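PDB 1ZBM: hypothetical protein AF1704 from Archaeoglobus fulgidus, which probably catalyses the conversion of cyclic dehypoxanthine futalosine into 1,4-dihydroxy-6-naphthoate, a step in menaquinone biosynthesis. Local coordinates for residues T114-E124 / L260-L269. Residues are numbered along the deposited sequence; the frame is centred on the assembly and turned at random.
Sequences TANLLLKLAVE and LYEMAEAKGL
Ala264 O, in the residue whose methyl touches Leu117, accepts two backbone N-H groups from opposite faces of its plane: Leu269 N at 3.0 Å and, at greater length, Lys267 N. The first bond, with Gly268 N to Glu265 O, makes a Schellman motif that ends helix 251-265 and turns Leu269 back onto helix 114-122. The chain has the two-lobed fold of periplasmic binding proteins, and helix 114-122 follows strand 105-108 of one of its two sheets. The short axes of 114-122 and 260-265 cross at 53°, 10.8 Å apart, far enough for leucines to fill the gap. Leu117 forks between three partners. A chi1 of 177° swings Leu117 CG away from its own backbone N and sends the fork toward 260-269; CD2 meets Leu260 CD1 tip to tip at 3.8 Å, while CD1 rests on Ala264 CB and lies 3.6 Å from Leu269 CD2. That same Leu269 methyl also touches Leu121 CD2 at 3.6 Å, so it sits wedged between two leucines one helical turn apart. Leu121 CD2 further lies 3.9 Å from Met263 O, the backbone carbonyl of a selenomethionine. On another flank Lys120, bent at chi3, runs past Leu269 in the opposite direction and lays CE 4.0 Å from Leu269 CG. Trp172 of helix 169-174 packs against both Leu121 and Met263. At the start of helix 114-122, Thr114, predicted to bind substrate, has OG1 hydrogen-bonded to Leu183 O of strand 181-189, in the other sheet, and to His67 N of helix 66-69. At the solvent-exposed side, a salt bridge joins side chains that cross near a right angle: Lys267 NZ reaches Glu124 OE1 at 3.1 Å from above the carboxylate plane, 71° out of it.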
loop_
_atom_site.group_PDB
_atom_site.type_symbol
_atom_site.label_atom_id
_atom_site.label_comp_id
_atom_site.label_asym_id
_atom_site.label_seq_id
_atom_site.Cartn_x
_atom_site.Cartn_y
_atom_site.Cartn_z
ATOM N N THR A 114 6.837 -1.816 1.597
ATOM C CA THR A 114 7.254 -0.984 2.708
ATOM C C THR A 114 7.277 -1.809 3.996
ATOM O O THR A 114 8.152 -1.632 4.846
ATOM C CB THR A 114 6.302 0.201 2.850
ATOM O OG1 THR A 114 6.403 1.013 1.674
ATOM C CG2 THR A 114 6.664 1.039 4.066
ATOM N N ALA A 115 6.325 -2.727 4.123
ATOM C CA ALA A 115 6.251 -3.576 5.304
ATOM C C ALA A 115 7.502 -4.437 5.443
ATOM O O ALA A 115 7.913 -4.773 6.555
ATOM C CB ALA A 115 5.011 -4.466 5.242
ATOM N N ASN A 116 8.108 -4.814 4.322
ATOM C CA ASN A 116 9.310 -5.626 4.409
ATOM C C ASN A 116 10.466 -4.775 4.899
ATOM O O ASN A 116 11.220 -5.185 5.786
ATOM C CB ASN A 116 9.659 -6.243 3.064
ATOM C CG ASN A 116 9.939 -7.721 3.184
ATOM O OD1 ASN A 116 10.752 -8.146 4.022
ATOM N ND2 ASN A 116 9.267 -8.519 2.362
ATOM N N LEU A 117 10.599 -3.587 4.322
ATOM C CA LEU A 117 11.655 -2.669 4.718
ATOM C C LEU A 117 11.578 -2.463 6.235
ATOM O O LEU A 117 12.593 -2.546 6.931
ATOM C CB LEU A 117 11.491 -1.334 3.983
ATOM C CG LEU A 117 12.489 -0.221 4.341
ATOM C CD1 LEU A 117 13.919 -0.703 4.109
ATOM C CD2 LEU A 117 12.204 1.016 3.485
ATOM N N LEU A 118 10.371 -2.210 6.742
ATOM C CA LEU A 118 10.166 -2.018 8.182
ATOM C C LEU A 118 10.623 -3.239 8.994
ATOM O O LEU A 118 11.320 -3.100 10.004
ATOM C CB LEU A 118 8.689 -1.724 8.485
ATOM C CG LEU A 118 8.154 -0.349 8.089
ATOM C CD1 LEU A 118 6.623 -0.323 8.141
ATOM C CD2 LEU A 118 8.739 0.688 9.001
ATOM N N LEU A 119 10.221 -4.428 8.557
ATOM C CA LEU A 119 10.603 -5.649 9.243
ATOM C C LEU A 119 12.126 -5.760 9.275
ATOM O O LEU A 119 12.716 -6.007 10.325
ATOM C CB LEU A 119 9.996 -6.869 8.537
ATOM C CG LEU A 119 10.312 -8.268 9.107
ATOM C CD1 LEU A 119 9.805 -8.364 10.535
ATOM C CD2 LEU A 119 9.660 -9.350 8.244
ATOM N N LYS A 120 12.760 -5.561 8.122
ATOM C CA LYS A 120 14.212 -5.625 8.012
ATOM C C LYS A 120 14.909 -4.594 8.900
ATOM O O LYS A 120 16.092 -4.731 9.192
ATOM C CB LYS A 120 14.624 -5.440 6.546
ATOM C CG LYS A 120 14.187 -6.600 5.635
ATOM C CD LYS A 120 14.001 -6.162 4.192
ATOM C CE LYS A 120 15.297 -5.669 3.587
ATOM N NZ LYS A 120 15.043 -4.960 2.296
ATOM N N LEU A 121 14.179 -3.565 9.326
ATOM C CA LEU A 121 14.737 -2.538 10.205
ATOM C C LEU A 121 14.499 -2.876 11.670
ATOM O O LEU A 121 15.282 -2.505 12.530
ATOM C CB LEU A 121 14.099 -1.180 9.917
ATOM C CG LEU A 121 14.517 -0.438 8.648
ATOM C CD1 LEU A 121 13.552 0.698 8.418
ATOM C CD2 LEU A 121 15.947 0.082 8.790
ATOM N N ALA A 122 13.405 -3.570 11.957
ATOM C CA ALA A 122 13.082 -3.922 13.336
ATOM C C ALA A 122 13.786 -5.205 13.781
ATOM O O ALA A 122 14.150 -5.334 14.943
ATOM C CB ALA A 122 11.567 -4.067 13.490
ATOM N N VAL A 123 13.960 -6.147 12.853
ATOM C CA VAL A 123 14.616 -7.431 13.119
ATOM C C VAL A 123 15.727 -7.559 12.080
ATOM O O VAL A 123 15.463 -7.868 10.919
ATOM C CB VAL A 123 13.623 -8.608 12.953
ATOM C CG1 VAL A 123 14.193 -9.882 13.566
ATOM C CG2 VAL A 123 12.290 -8.257 13.594
ATOM N N GLU A 124 16.968 -7.310 12.494
ATOM C CA GLU A 124 18.099 -7.356 11.574
ATOM C C GLU A 124 18.711 -8.723 11.350
ATOM O O GLU A 124 19.848 -8.831 10.892
ATOM C CB GLU A 124 19.177 -6.376 12.032
ATOM C CG GLU A 124 19.366 -6.326 13.526
ATOM C CD GLU A 124 20.171 -5.124 13.937
ATOM O OE1 GLU A 124 19.785 -4.000 13.537
ATOM O OE2 GLU A 124 21.181 -5.295 14.656
ATOM N N LEU A 260 12.178 7.691 6.753
ATOM C CA LEU A 260 12.157 6.278 6.412
ATOM C C LEU A 260 13.349 5.938 5.516
ATOM O O LEU A 260 14.077 4.984 5.782
ATOM C CB LEU A 260 10.856 5.931 5.687
ATOM C CG LEU A 260 10.759 4.552 5.031
ATOM C CD1 LEU A 260 10.863 3.451 6.087
ATOM C CD2 LEU A 260 9.430 4.438 4.290
ATOM N N TYR A 261 13.548 6.729 4.463
ATOM C CA TYR A 261 14.636 6.483 3.523
ATOM C C TYR A 261 16.006 6.607 4.172
ATOM O O TYR A 261 16.891 5.781 3.937
ATOM C CB TYR A 261 14.529 7.434 2.326
ATOM C CG TYR A 261 13.318 7.192 1.437
ATOM C CD1 TYR A 261 12.888 8.169 0.533
ATOM C CD2 TYR A 261 12.607 5.986 1.488
ATOM C CE1 TYR A 261 11.780 7.958 -0.298
ATOM C CE2 TYR A 261 11.498 5.766 0.660
ATOM C CZ TYR A 261 11.094 6.763 -0.231
ATOM O OH TYR A 261 10.004 6.559 -1.042
ATOM N N GLU A 262 16.175 7.640 4.990
ATOM C CA GLU A 262 17.433 7.859 5.689
ATOM C C GLU A 262 17.753 6.619 6.508
ATOM O O GLU A 262 18.869 6.101 6.454
ATOM C CB GLU A 262 17.321 9.095 6.583
ATOM C CG GLU A 262 17.327 10.383 5.780
ATOM C CD GLU A 262 16.968 11.613 6.590
ATOM O OE1 GLU A 262 17.031 12.723 6.018
ATOM O OE2 GLU A 262 16.619 11.484 7.784
HETATM N N MSE A 263 16.764 6.123 7.245
HETATM C CA MSE A 263 16.985 4.926 8.043
HETATM C C MSE A 263 17.381 3.744 7.166
HETATM O O MSE A 263 18.233 2.952 7.546
HETATM C CB MSE A 263 15.732 4.559 8.838
HETATM C CG MSE A 263 15.398 5.510 9.965
HETATM SE SE MSE A 263 13.798 4.956 10.922
HETATM C CE MSE A 263 14.607 3.638 12.092
ATOM N N ALA A 264 16.761 3.630 5.994
ATOM C CA ALA A 264 17.064 2.525 5.090
ATOM C C ALA A 264 18.480 2.639 4.525
ATOM O O ALA A 264 19.217 1.652 4.455
ATOM C CB ALA A 264 16.049 2.473 3.955
ATOM N N GLU A 265 18.851 3.846 4.120
ATOM C CA GLU A 265 20.171 4.091 3.573
ATOM C C GLU A 265 21.221 3.732 4.636
ATOM O O GLU A 265 22.166 2.980 4.362
ATOM C CB GLU A 265 20.294 5.567 3.164
ATOM C CG GLU A 265 21.165 5.833 1.933
ATOM C CD GLU A 265 20.348 6.164 0.674
ATOM O OE1 GLU A 265 19.477 5.351 0.286
ATOM O OE2 GLU A 265 20.579 7.237 0.063
ATOM N N ALA A 266 21.025 4.241 5.854
ATOM C CA ALA A 266 21.938 4.018 6.991
ATOM C C ALA A 266 22.199 2.557 7.335
ATOM O O ALA A 266 23.148 2.247 8.061
ATOM C CB ALA A 266 21.415 4.745 8.239
ATOM N N LYS A 267 21.354 1.664 6.838
ATOM C CA LYS A 267 21.548 0.248 7.101
ATOM C C LYS A 267 21.823 -0.513 5.825
ATOM O O LYS A 267 21.896 -1.736 5.838
ATOM C CB LYS A 267 20.330 -0.351 7.814
ATOM C CG LYS A 267 20.244 0.020 9.293
ATOM C CD LYS A 267 20.165 -1.219 10.189
ATOM C CE LYS A 267 21.442 -2.062 10.097
ATOM N NZ LYS A 267 21.398 -3.262 10.988
ATOM N N GLY A 268 21.980 0.209 4.721
ATOM C CA GLY A 268 22.243 -0.448 3.454
ATOM C C GLY A 268 21.120 -1.349 2.979
ATOM O O GLY A 268 21.362 -2.415 2.407
ATOM N N LEU A 269 19.877 -0.943 3.213
ATOM C CA LEU A 269 18.755 -1.763 2.765
ATOM C C LEU A 269 18.339 -1.422 1.340
ATOM O O LEU A 269 17.748 -2.252 0.651
ATOM C CB LEU A 269 17.571 -1.612 3.720
ATOM C CG LEU A 269 17.556 -2.595 4.886
ATOM C CD1 LEU A 269 18.956 -2.828 5.407
ATOM C CD2 LEU A 269 16.648 -2.052 5.984
#